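Side-chain contacts in neuroglobin (Symsagittifera roscoffensis, PDB 4B4Y), which carries a haem group and probably binds oxygen or other small gaseous ligands at its iron: residues M18-V23 / K126-A131; L36-E41 / G117-T122; E111-L116 / I147-V152. All coordinates share one frame; numbering follows the deposited sequence.

Contact 1 of 3, residues M18-V23 / K126-A131; sequences MEDVQV and KRVSEA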
loop_
_atom_site.group_PDB
_atom_site.type_symbol
_atom_site.label_atom_id
_atom_site.label_comp_id
_atom_site.label_asym_id
_atom_site.label_seq_id
_atom_site.Cartn_x
_atom_site.Cartn_y
_atom_site.Cartn_z
ATOM N N MET A 18 -5.833 0.820 30.060
ATOM C CA MET A 18 -6.421 2.177 29.969
ATOM C C MET A 18 -5.584 3.169 30.744
ATOM O O MET A 18 -5.328 4.290 30.265
ATOM C CB MET A 18 -7.882 2.207 30.454
ATOM C CG MET A 18 -8.732 1.579 29.445
ATOM S SD MET A 18 -8.979 2.791 28.148
ATOM C CE MET A 18 -10.626 2.223 27.735
ATOM N N GLU A 19 -5.053 2.738 31.879
ATOM C CA GLU A 19 -4.206 3.672 32.585
ATOM C C GLU A 19 -2.921 4.025 31.742
ATOM O O GLU A 19 -2.450 5.178 31.769
ATOM C CB GLU A 19 -3.837 3.016 33.877
ATOM C CG GLU A 19 -2.826 3.678 34.737
ATOM C CD GLU A 19 -2.494 2.733 35.935
ATOM O OE1 GLU A 19 -3.429 2.123 36.560
ATOM O OE2 GLU A 19 -1.306 2.584 36.278
ATOM N N ASP A 20 -2.392 3.086 30.938
ATOM C CA ASP A 20 -1.245 3.519 30.084
ATOM C C ASP A 20 -1.703 4.252 28.837
ATOM O O ASP A 20 -1.010 5.158 28.372
ATOM C CB ASP A 20 -0.296 2.361 29.756
ATOM C CG ASP A 20 0.242 1.686 31.013
ATOM O OD1 ASP A 20 0.500 2.426 32.033
ATOM O OD2 ASP A 20 0.441 0.434 30.963
ATOM N N VAL A 21 -2.834 3.867 28.268
ATOM C CA VAL A 21 -3.364 4.670 27.180
ATOM C C VAL A 21 -3.435 6.168 27.546
ATOM O O VAL A 21 -2.982 7.005 26.754
ATOM C CB VAL A 21 -4.695 4.146 26.711
ATOM C CG1 VAL A 21 -5.337 5.109 25.729
ATOM C CG2 VAL A 21 -4.475 2.799 26.017
ATOM N N GLN A 22 -3.862 6.520 28.768
ATOM C CA GLN A 22 -3.917 7.944 29.107
ATOM C C GLN A 22 -2.582 8.593 29.060
ATOM O O GLN A 22 -2.511 9.772 28.739
ATOM C CB GLN A 22 -4.380 8.178 30.569
ATOM C CG GLN A 22 -5.820 8.044 30.843
ATOM C CD GLN A 22 -6.148 8.759 32.225
ATOM O OE1 GLN A 22 -5.341 9.567 32.744
ATOM N NE2 GLN A 22 -7.294 8.437 32.793
ATOM N N VAL A 23 -1.547 7.882 29.547
ATOM C CA VAL A 23 -0.171 8.440 29.556
ATOM C C VAL A 23 0.259 8.654 28.118
ATOM O O VAL A 23 0.842 9.705 27.785
ATOM C CB VAL A 23 0.846 7.468 30.321
ATOM C CG1 VAL A 23 2.228 7.924 30.096
ATOM C CG2 VAL A 23 0.486 7.435 31.868
ATOM N N LYS A 126 9.191 3.015 27.575
ATOM C CA LYS A 126 9.872 4.349 27.584
ATOM C C LYS A 126 8.923 5.486 28.040
ATOM O O LYS A 126 9.395 6.444 28.589
ATOM C CB LYS A 126 10.456 4.742 26.184
ATOM C CG LYS A 126 11.824 3.917 25.821
ATOM C CD LYS A 126 12.133 4.061 24.284
ATOM C CE LYS A 126 13.603 3.704 23.789
ATOM N NZ LYS A 126 13.869 3.899 22.173
ATOM N N ARG A 127 7.604 5.391 27.756
ATOM C CA ARG A 127 6.703 6.516 28.025
ATOM C C ARG A 127 6.090 6.387 29.436
ATOM O O ARG A 127 5.750 7.383 29.996
ATOM C CB ARG A 127 5.556 6.609 26.988
ATOM C CG ARG A 127 5.963 6.672 25.477
ATOM C CD ARG A 127 6.206 8.031 25.081
ATOM N NE ARG A 127 6.649 8.239 23.679
ATOM C CZ ARG A 127 6.810 9.482 23.177
ATOM N NH1 ARG A 127 6.535 10.558 23.963
ATOM N NH2 ARG A 127 7.279 9.700 21.940
ATOM N N VAL A 128 5.928 5.175 29.959
ATOM C CA VAL A 128 5.326 4.945 31.277
ATOM C C VAL A 128 6.419 5.166 32.356
ATOM O O VAL A 128 7.638 4.886 32.101
ATOM C CB VAL A 128 4.743 3.528 31.349
ATOM C CG1 VAL A 128 4.239 3.161 32.772
ATOM C CG2 VAL A 128 3.556 3.372 30.359
ATOM N N SER A 129 6.040 5.671 33.537
ATOM C CA SER A 129 7.065 5.953 34.570
ATOM C C SER A 129 7.598 4.612 35.068
ATOM O O SER A 129 6.876 3.625 35.022
ATOM C CB SER A 129 6.437 6.707 35.798
ATOM O OG SER A 129 5.494 5.843 36.452
ATOM N N GLU A 130 8.833 4.586 35.545
ATOM C CA GLU A 130 9.394 3.421 36.195
ATOM C C GLU A 130 8.526 2.941 37.368
ATOM O O GLU A 130 8.286 1.753 37.539
ATOM C CB GLU A 130 10.736 3.805 36.815
ATOM C CG GLU A 130 11.945 3.873 35.904
ATOM C CD GLU A 130 12.927 2.694 36.092
ATOM O OE1 GLU A 130 12.631 1.650 36.720
ATOM O OE2 GLU A 130 14.033 2.845 35.586
ATOM N N ALA A 131 8.105 3.875 38.215
ATOM C CA ALA A 131 7.199 3.529 39.360
ATOM C C ALA A 131 5.890 2.840 38.918
ATOM O O ALA A 131 5.461 1.859 39.522
ATOM C CB ALA A 131 6.913 4.825 40.214
#
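V128 and V23 do most of the packing between the end of helix 11-24 and the chain that leaves helix 111-127, with D20 one turn before V23 as the third member. V128 turns its methyl CG2 to the side chain of D20, where OD1 lies 3.6 Å from V128 CG2, and its other branch is only slightly farther off, with V128 CG1 3.9 Å from D20 OD1. The two side chains cross at about a right angle, and the carboxylate meets the valine by van der Waals contact. The carboxylate oxygens of D20, a buried residue like V128, have partners elsewhere: OD2 accepts a hydrogen bond from W141 NE1 and OD1 forms a salt bridge with K137, both on helix 135-153; the two bonds probably stabilise its buried negative charge. V23, itself exposed, reaches across with one methyl. CG1 stands anti to the backbone N (chi1 170°), and this carries it to the main chain of the last helical turn, 3.6 Å from R127 O. In globin terms the contact sets the A helix against the end of the G helix, where the chain turns into the GH corner. The turn starts at V128, the first residue to leave helical backbone angles, and the nearest pair of CA atoms is here too, V23 CA and V128 CA 6.7 Å apart. R127 adds little to the contact beyond its backbone, since its guanidinium end leads away to a salt bridge with D34 on helix 28-42.

Contact 2 of 3, residues L36-E41 / G117-T122; sequences LQQFME and GGCILT. With HEM (protoporphyrin IX containing Fe), chain B.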
loop_
_atom_site.group_PDB
_atom_site.type_symbol
_atom_site.label_atom_id
_atom_site.label_comp_id
_atom_site.label_asym_id
_atom_site.label_seq_id
_atom_site.Cartn_x
_atom_site.Cartn_y
_atom_site.Cartn_z
ATOM N N LEU A 36 7.326 2.219 14.845
ATOM C CA LEU A 36 7.537 1.773 13.471
ATOM C C LEU A 36 9.043 2.027 13.070
ATOM O O LEU A 36 9.635 1.238 12.321
ATOM C CB LEU A 36 6.574 2.607 12.539
ATOM C CG LEU A 36 6.569 2.267 11.022
ATOM C CD1 LEU A 36 6.240 0.827 10.840
ATOM C CD2 LEU A 36 5.518 3.208 10.206
ATOM N N GLN A 37 9.611 3.143 13.537
ATOM C CA GLN A 37 10.982 3.463 13.243
ATOM C C GLN A 37 11.935 2.396 13.887
ATOM O O GLN A 37 12.844 1.870 13.220
ATOM C CB GLN A 37 11.349 4.858 13.790
ATOM C CG GLN A 37 12.819 5.164 13.451
ATOM C CD GLN A 37 13.348 6.449 14.134
ATOM O OE1 GLN A 37 12.592 7.447 14.318
ATOM N NE2 GLN A 37 14.674 6.441 14.493
ATOM N N GLN A 38 11.684 2.022 15.133
ATOM C CA GLN A 38 12.563 1.022 15.777
ATOM C C GLN A 38 12.343 -0.305 15.043
ATOM O O GLN A 38 13.306 -1.063 14.831
ATOM C CB GLN A 38 12.159 0.854 17.244
ATOM C CG GLN A 38 13.119 -0.127 18.051
ATOM C CD GLN A 38 12.514 -0.602 19.419
ATOM O OE1 GLN A 38 11.422 -0.115 19.847
ATOM N NE2 GLN A 38 13.214 -1.567 20.099
ATOM N N PHE A 39 11.072 -0.638 14.725
ATOM C CA PHE A 39 10.769 -1.915 14.038
ATOM C C PHE A 39 11.574 -2.031 12.718
ATOM O O PHE A 39 12.122 -3.108 12.400
ATOM C CB PHE A 39 9.294 -1.962 13.708
ATOM C CG PHE A 39 8.822 -3.229 13.031
ATOM C CD1 PHE A 39 9.073 -4.457 13.547
ATOM C CD2 PHE A 39 8.055 -3.148 11.871
ATOM C CE1 PHE A 39 8.577 -5.640 12.907
ATOM C CE2 PHE A 39 7.540 -4.268 11.253
ATOM C CZ PHE A 39 7.797 -5.512 11.731
ATOM N N MET A 40 11.619 -0.936 11.965
ATOM C CA MET A 40 12.321 -0.899 10.689
ATOM C C MET A 40 13.871 -0.890 10.882
ATOM O O MET A 40 14.551 -1.469 10.083
ATOM C CB MET A 40 11.843 0.327 9.841
ATOM C CG MET A 40 10.311 0.186 9.405
ATOM S SD MET A 40 9.821 1.660 8.432
ATOM C CE MET A 40 10.597 1.226 6.810
ATOM N N GLU A 41 14.383 -0.242 11.933
ATOM C CA GLU A 41 15.809 -0.342 12.286
ATOM C C GLU A 41 16.269 -1.740 12.608
ATOM O O GLU A 41 17.344 -2.212 12.113
ATOM C CB GLU A 41 16.140 0.628 13.428
ATOM C CG GLU A 41 16.021 2.070 12.957
ATOM C CD GLU A 41 16.199 3.055 14.057
ATOM O OE1 GLU A 41 15.975 2.630 15.226
ATOM O OE2 GLU A 41 16.492 4.266 13.745
ATOM N N GLY A 117 5.737 -6.754 18.304
ATOM C CA GLY A 117 5.220 -6.599 19.687
ATOM C C GLY A 117 6.331 -6.239 20.638
ATOM O O GLY A 117 6.145 -5.455 21.575
ATOM N N GLY A 118 7.560 -6.733 20.392
ATOM C CA GLY A 118 8.666 -6.267 21.296
ATOM C C GLY A 118 8.905 -4.797 21.205
ATOM O O GLY A 118 9.239 -4.133 22.212
ATOM N N CYS A 119 8.766 -4.248 19.993
ATOM C CA CYS A 119 8.967 -2.799 19.839
ATOM C C CYS A 119 7.882 -1.953 20.517
ATOM O O CYS A 119 8.172 -0.844 21.039
ATOM C CB CYS A 119 9.064 -2.375 18.362
ATOM S SG CYS A 119 10.474 -3.162 17.407
ATOM N N ILE A 120 6.611 -2.414 20.421
ATOM C CA ILE A 120 5.506 -1.681 21.122
ATOM C C ILE A 120 5.851 -1.685 22.608
ATOM O O ILE A 120 5.897 -0.646 23.227
ATOM C CB ILE A 120 4.150 -2.375 20.825
ATOM C CG1 ILE A 120 3.775 -2.064 19.337
ATOM C CG2 ILE A 120 3.102 -1.816 21.771
ATOM C CD1 ILE A 120 2.753 -3.049 18.761
ATOM N N LEU A 121 6.088 -2.876 23.194
ATOM C CA LEU A 121 6.446 -2.965 24.641
ATOM C C LEU A 121 7.631 -2.092 25.052
ATOM O O LEU A 121 7.596 -1.481 26.113
ATOM C CB LEU A 121 6.570 -4.460 25.104
ATOM C CG LEU A 121 5.106 -4.777 25.531
ATOM C CD1 LEU A 121 4.084 -5.243 24.367
ATOM C CD2 LEU A 121 5.063 -5.638 26.711
ATOM N N THR A 122 8.658 -1.971 24.193
ATOM C CA THR A 122 9.792 -1.115 24.492
ATOM C C THR A 122 9.416 0.360 24.543
ATOM O O THR A 122 9.943 1.124 25.410
ATOM C CB THR A 122 10.981 -1.263 23.398
ATOM O OG1 THR A 122 11.642 -2.509 23.604
ATOM C CG2 THR A 122 12.006 -0.112 23.541
HETATM C CHA HEM B . -0.855 -2.921 6.331
HETATM C CHB HEM B . -1.920 -2.819 11.019
HETATM C CHC HEM B . 1.565 -6.171 11.782
HETATM C CHD HEM B . 3.262 -5.380 7.360
HETATM C C1A HEM B . -1.461 -2.610 7.524
HETATM C C2A HEM B . -2.645 -1.834 7.697
HETATM C C3A HEM B . -2.931 -1.795 8.975
HETATM C C4A HEM B . -1.985 -2.597 9.651
HETATM C CMA HEM B . -4.138 -1.087 9.681
HETATM C CAA HEM B . -3.422 -1.163 6.514
HETATM C CBA HEM B . -2.969 0.277 6.419
HETATM C CGA HEM B . -3.447 0.945 5.147
HETATM O O1A HEM B . -4.583 0.807 4.710
HETATM O O2A HEM B . -2.639 1.657 4.515
HETATM C C1B HEM B . -1.092 -3.762 11.666
HETATM C C2B HEM B . -1.177 -4.192 13.053
HETATM C C3B HEM B . -0.261 -5.123 13.259
HETATM C C4B HEM B . 0.486 -5.287 12.024
HETATM C CMB HEM B . -2.238 -3.638 14.042
HETATM C CAB HEM B . 0.057 -5.840 14.587
HETATM C CBB HEM B . -0.810 -6.728 15.085
HETATM C C1C HEM B . 2.380 -6.172 10.670
HETATM C C2C HEM B . 3.740 -6.734 10.565
HETATM C C3C HEM B . 4.232 -6.435 9.380
HETATM C C4C HEM B . 3.197 -5.728 8.683
HETATM C CMC HEM B . 4.509 -7.466 11.695
HETATM C CAC HEM B . 5.642 -6.856 8.811
HETATM C CBC HEM B . 6.247 -6.012 7.969
HETATM C C1D HEM B . 2.244 -4.832 6.601
HETATM C C2D HEM B . 2.174 -4.746 5.133
HETATM C C3D HEM B . 0.917 -3.998 4.916
HETATM C C4D HEM B . 0.334 -3.636 6.187
HETATM C CMD HEM B . 3.154 -5.197 4.046
HETATM C CAD HEM B . 0.360 -3.477 3.593
HETATM C CBD HEM B . 1.300 -2.522 4.415
HETATM C CGD HEM B . 1.318 -1.385 3.582
HETATM O O1D HEM B . 2.203 -0.552 3.867
HETATM O O2D HEM B . 0.441 -1.487 2.658
HETATM N NA HEM B . -1.105 -3.065 8.732
HETATM N NB HEM B . -0.094 -4.456 11.099
HETATM N NC HEM B . 2.102 -5.555 9.514
HETATM N ND HEM B . 1.102 -4.239 7.130
HETATM FE FE HEM B . 0.474 -4.335 9.064
HETATM O O HOH W 1 13.117 -3.883 21.956
#
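Q38 holds CG anti to its backbone nitrogen (chi1 -176°) and runs on extended, which carries its amide across to C119 and T122, while C119 sets SG anti to its carbonyl carbon (chi1 -60°) and points the sulfur back at F39. These side chains join the B and G helices of the globin fold, here helices 28-42 and 111-127, whose short segments pass 9.1 Å apart with 135° between their directions. The CA atoms come nearest at F39 and C119. There the thiol lies against the opposing main chain, C119 SG 3.6 Å from F39 CA, and sits near the plane of the F39 ring, at its edge. The extended Q38 chain passes alongside the same cysteine, with CD 3.8 Å from C119 SG. Q38 OE1 lies 3.5 Å from C119 O, two acceptors with no bond between them, and also borders C119 CB and the T122 methyl CG2. Q38 and T122 cross at about a right angle.

F39 uses the far end of its ring for the haem. CZ is 3.8 Å from the haem methyl CMC, which approaches obliquely, and the vinyl carbon CAC lies in the ring plane at the edge. F39 thus belongs to the haem pocket, and its side chain is about 5 Å from a bound oxygen molecule. The polar end of Q38 is held from its own helix, where NE2 donates to E42 OE2. It also takes part in a bridge between the helices: one water accepts from Q38 NE2 at 3.0 Å and lies 2.6 Å from T122 OG1.

Contact 3 of 3, residues E111-L116 / I147-V152; sequences ELFGKL and IITVMV. With HEM (protoporphyrin IX containing Fe), chain B.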
loop_
_atom_site.group_PDB
_atom_site.type_symbol
_atom_site.label_atom_id
_atom_site.label_comp_id
_atom_site.label_asym_id
_atom_site.label_seq_id
_atom_site.Cartn_x
_atom_site.Cartn_y
_atom_site.Cartn_z
ATOM N N GLU A 111 7.262 -14.564 12.199
ATOM C CA GLU A 111 8.053 -14.122 13.352
ATOM C C GLU A 111 8.160 -12.588 13.450
ATOM O O GLU A 111 8.448 -12.031 14.522
ATOM C CB GLU A 111 9.437 -14.834 13.422
ATOM C CG GLU A 111 9.376 -16.323 13.889
ATOM C CD GLU A 111 8.586 -16.515 15.242
ATOM O OE1 GLU A 111 9.118 -16.219 16.377
ATOM O OE2 GLU A 111 7.412 -16.976 15.139
ATOM N N LEU A 112 7.878 -11.867 12.382
ATOM C CA LEU A 112 7.837 -10.403 12.543
ATOM C C LEU A 112 6.721 -9.846 13.461
ATOM O O LEU A 112 6.849 -8.740 14.007
ATOM C CB LEU A 112 7.780 -9.715 11.181
ATOM C CG LEU A 112 9.082 -9.813 10.309
ATOM C CD1 LEU A 112 8.819 -9.106 8.955
ATOM C CD2 LEU A 112 10.205 -9.074 11.005
ATOM N N PHE A 113 5.619 -10.564 13.616
ATOM C CA PHE A 113 4.595 -10.131 14.592
ATOM C C PHE A 113 5.208 -10.039 16.003
ATOM O O PHE A 113 5.039 -9.041 16.691
ATOM C CB PHE A 113 3.322 -11.058 14.542
ATOM C CG PHE A 113 2.370 -10.663 13.425
ATOM C CD1 PHE A 113 1.449 -9.648 13.620
ATOM C CD2 PHE A 113 2.488 -11.214 12.159
ATOM C CE1 PHE A 113 0.637 -9.233 12.579
ATOM C CE2 PHE A 113 1.636 -10.842 11.098
ATOM C CZ PHE A 113 0.731 -9.849 11.311
ATOM N N GLY A 114 5.890 -11.086 16.426
ATOM C CA GLY A 114 6.644 -11.083 17.714
ATOM C C GLY A 114 7.620 -9.952 17.835
ATOM O O GLY A 114 7.702 -9.268 18.849
ATOM N N LYS A 115 8.341 -9.671 16.775
ATOM C CA LYS A 115 9.283 -8.546 16.793
ATOM C C LYS A 115 8.626 -7.184 16.999
ATOM O O LYS A 115 9.137 -6.322 17.766
ATOM C CB LYS A 115 10.099 -8.564 15.468
ATOM C CG LYS A 115 11.050 -9.801 15.338
ATOM C CD LYS A 115 11.896 -10.132 16.630
ATOM C CE LYS A 115 12.840 -11.337 16.376
ATOM N NZ LYS A 115 12.131 -12.578 15.874
ATOM N N LEU A 116 7.549 -6.938 16.235
ATOM C CA LEU A 116 6.810 -5.705 16.315
ATOM C C LEU A 116 6.230 -5.655 17.746
ATOM O O LEU A 116 6.251 -4.626 18.373
ATOM C CB LEU A 116 5.659 -5.654 15.288
ATOM C CG LEU A 116 4.784 -4.359 15.341
ATOM C CD1 LEU A 116 5.511 -3.029 15.054
ATOM C CD2 LEU A 116 3.562 -4.425 14.394
ATOM N N ILE A 147 -4.208 -10.331 21.036
ATOM C CA ILE A 147 -5.590 -10.199 20.519
ATOM C C ILE A 147 -5.531 -9.313 19.290
ATOM O O ILE A 147 -6.163 -9.615 18.325
ATOM C CB ILE A 147 -6.536 -9.532 21.594
ATOM C CG1 ILE A 147 -7.034 -10.570 22.633
ATOM C CG2 ILE A 147 -7.722 -8.797 20.952
ATOM C CD1 ILE A 147 -7.127 -9.943 24.087
ATOM N N ILE A 148 -4.811 -8.197 19.339
ATOM C CA ILE A 148 -4.698 -7.309 18.165
ATOM C C ILE A 148 -4.112 -8.097 16.932
ATOM O O ILE A 148 -4.594 -7.980 15.786
ATOM C CB ILE A 148 -3.844 -6.086 18.504
ATOM C CG1 ILE A 148 -4.533 -5.227 19.584
ATOM C CG2 ILE A 148 -3.504 -5.285 17.223
ATOM C CD1 ILE A 148 -3.702 -4.084 20.114
ATOM N N THR A 149 -3.144 -8.965 17.207
ATOM C CA THR A 149 -2.568 -9.825 16.220
ATOM C C THR A 149 -3.556 -10.699 15.484
ATOM O O THR A 149 -3.536 -10.772 14.225
ATOM C CB THR A 149 -1.442 -10.665 16.847
ATOM O OG1 THR A 149 -0.420 -9.748 17.188
ATOM C CG2 THR A 149 -0.885 -11.718 15.786
ATOM N N VAL A 150 -4.377 -11.399 16.251
ATOM C CA VAL A 150 -5.500 -12.206 15.706
ATOM C C VAL A 150 -6.469 -11.346 14.902
ATOM O O VAL A 150 -6.862 -11.719 13.823
ATOM C CB VAL A 150 -6.261 -12.921 16.831
ATOM C CG1 VAL A 150 -7.650 -13.472 16.344
ATOM C CG2 VAL A 150 -5.349 -14.074 17.498
ATOM N N MET A 151 -6.829 -10.157 15.358
ATOM C CA MET A 151 -7.754 -9.341 14.563
ATOM C C MET A 151 -7.187 -8.978 13.181
ATOM O O MET A 151 -7.915 -8.685 12.217
ATOM C CB MET A 151 -8.095 -8.054 15.334
ATOM C CG MET A 151 -8.886 -8.326 16.661
ATOM S SD MET A 151 -10.366 -9.362 16.389
ATOM C CE MET A 151 -11.433 -8.052 15.738
ATOM N N VAL A 152 -5.868 -8.891 13.080
ATOM C CA VAL A 152 -5.322 -8.321 11.870
ATOM C C VAL A 152 -4.969 -9.458 10.895
ATOM O O VAL A 152 -4.794 -9.236 9.702
ATOM C CB VAL A 152 -4.172 -7.448 12.297
ATOM C CG1 VAL A 152 -2.886 -7.851 11.668
ATOM C CG2 VAL A 152 -4.554 -5.999 12.150
HETATM C CHA HEM B . -0.855 -2.921 6.331
HETATM C CHB HEM B . -1.920 -2.819 11.019
HETATM C CHC HEM B . 1.565 -6.171 11.782
HETATM C CHD HEM B . 3.262 -5.380 7.360
HETATM C C1A HEM B . -1.461 -2.610 7.524
HETATM C C2A HEM B . -2.645 -1.834 7.697
HETATM C C3A HEM B . -2.931 -1.795 8.975
HETATM C C4A HEM B . -1.985 -2.597 9.651
HETATM C CMA HEM B . -4.138 -1.087 9.681
HETATM C CAA HEM B . -3.422 -1.163 6.514
HETATM C CBA HEM B . -2.969 0.277 6.419
HETATM C CGA HEM B . -3.447 0.945 5.147
HETATM O O1A HEM B . -4.583 0.807 4.710
HETATM O O2A HEM B . -2.639 1.657 4.515
HETATM C C1B HEM B . -1.092 -3.762 11.666
HETATM C C2B HEM B . -1.177 -4.192 13.053
HETATM C C3B HEM B . -0.261 -5.123 13.259
HETATM C C4B HEM B . 0.486 -5.287 12.024
HETATM C CMB HEM B . -2.238 -3.638 14.042
HETATM C CAB HEM B . 0.057 -5.840 14.587
HETATM C CBB HEM B . -0.810 -6.728 15.085
HETATM C C1C HEM B . 2.380 -6.172 10.670
HETATM C C2C HEM B . 3.740 -6.734 10.565
HETATM C C3C HEM B . 4.232 -6.435 9.380
HETATM C C4C HEM B . 3.197 -5.728 8.683
HETATM C CMC HEM B . 4.509 -7.466 11.695
HETATM C CAC HEM B . 5.642 -6.856 8.811
HETATM C CBC HEM B . 6.247 -6.012 7.969
HETATM C C1D HEM B . 2.244 -4.832 6.601
HETATM C C2D HEM B . 2.174 -4.746 5.133
HETATM C C3D HEM B . 0.917 -3.998 4.916
HETATM C C4D HEM B . 0.334 -3.636 6.187
HETATM C CMD HEM B . 3.154 -5.197 4.046
HETATM C CAD HEM B . 0.360 -3.477 3.593
HETATM C CBD HEM B . 1.300 -2.522 4.415
HETATM C CGD HEM B . 1.318 -1.385 3.582
HETATM O O1D HEM B . 2.203 -0.552 3.867
HETATM O O2D HEM B . 0.441 -1.487 2.658
HETATM N NA HEM B . -1.105 -3.065 8.732
HETATM N NB HEM B . -0.094 -4.456 11.099
HETATM N NC HEM B . 2.102 -5.555 9.514
HETATM N ND HEM B . 1.102 -4.239 7.130
HETATM FE FE HEM B . 0.474 -4.335 9.064
#
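Apolar contacts dominate, and F113 is at their centre, its ring reaching from helix 111-127 toward T149 and V152 on helix 135-153. The methyl CG2 of T149 comes to within 3.8 Å of F113 CD1, the two side chains crossing obliquely. V152 brings CG1 to the ring edge, near its plane, 3.9 Å from F113 CE1. CG of F113 is anti to its carbonyl carbon (chi1 -82°), a setting that swings the ring between helix 135-153 and the haem.

Contacts with the porphyrin form the second group. One ring face of F113 takes the haem methyl CMC, which stands over the ring centre, while the vinyl carbon CBB lies in plane at the edge; F113 CE1 presses to 3.3 Å from the meso carbon CHC. L116 CD2 meets the same meso carbon at 3.7 Å. From the other helix I148 CG2 touches vinyl CBB at 3.7 Å, and V152 CG2 sits 3.8 Å from haem CMB. Replacing F113 by an alanine would probably open a gap beside CHC and leave T149 CG2 and V152 CG1 without the ring they pack on.

Two hydrogen bonds involve Y145 of helix 135-153: T149 OG1 pairs with Y145 O one turn earlier, and the Y145 hydroxyl reaches F113 O on helix 111-127.

The G and H helices of the globin fold thus present mainly hydrocarbon to the vinyl and methyl edge of the haem, with the T149 hydroxyl and the L112 carbonyl at its margin; no charged side chain of the two segments touches this edge, so the grip is probably one of shape and van der Waals contact.

All three contacts draw on helix 111-127, the G helix of the globin fold: contact 3 uses residues 111-116, contact 2 residues 117-122, contact 1 the last residues, 126-127, and the turn that follows to 131. Their partners are helices 135-153, 28-42 and 11-24 respectively. The centres of contacts 1 and 2 lie about 17 Å apart. Those of contacts 2 and 3 are about 12 Å apart. Contacts 1 and 3 lie on opposite sides of the chain's centre. Along the chain contact 2 nests inside contact 1, whereas contact 3 crosses both. Contacts 2 and 3 touch through F39 and line one end of the helix with haem-pocket residues, while contact 1 joins its other end to helix 11-24.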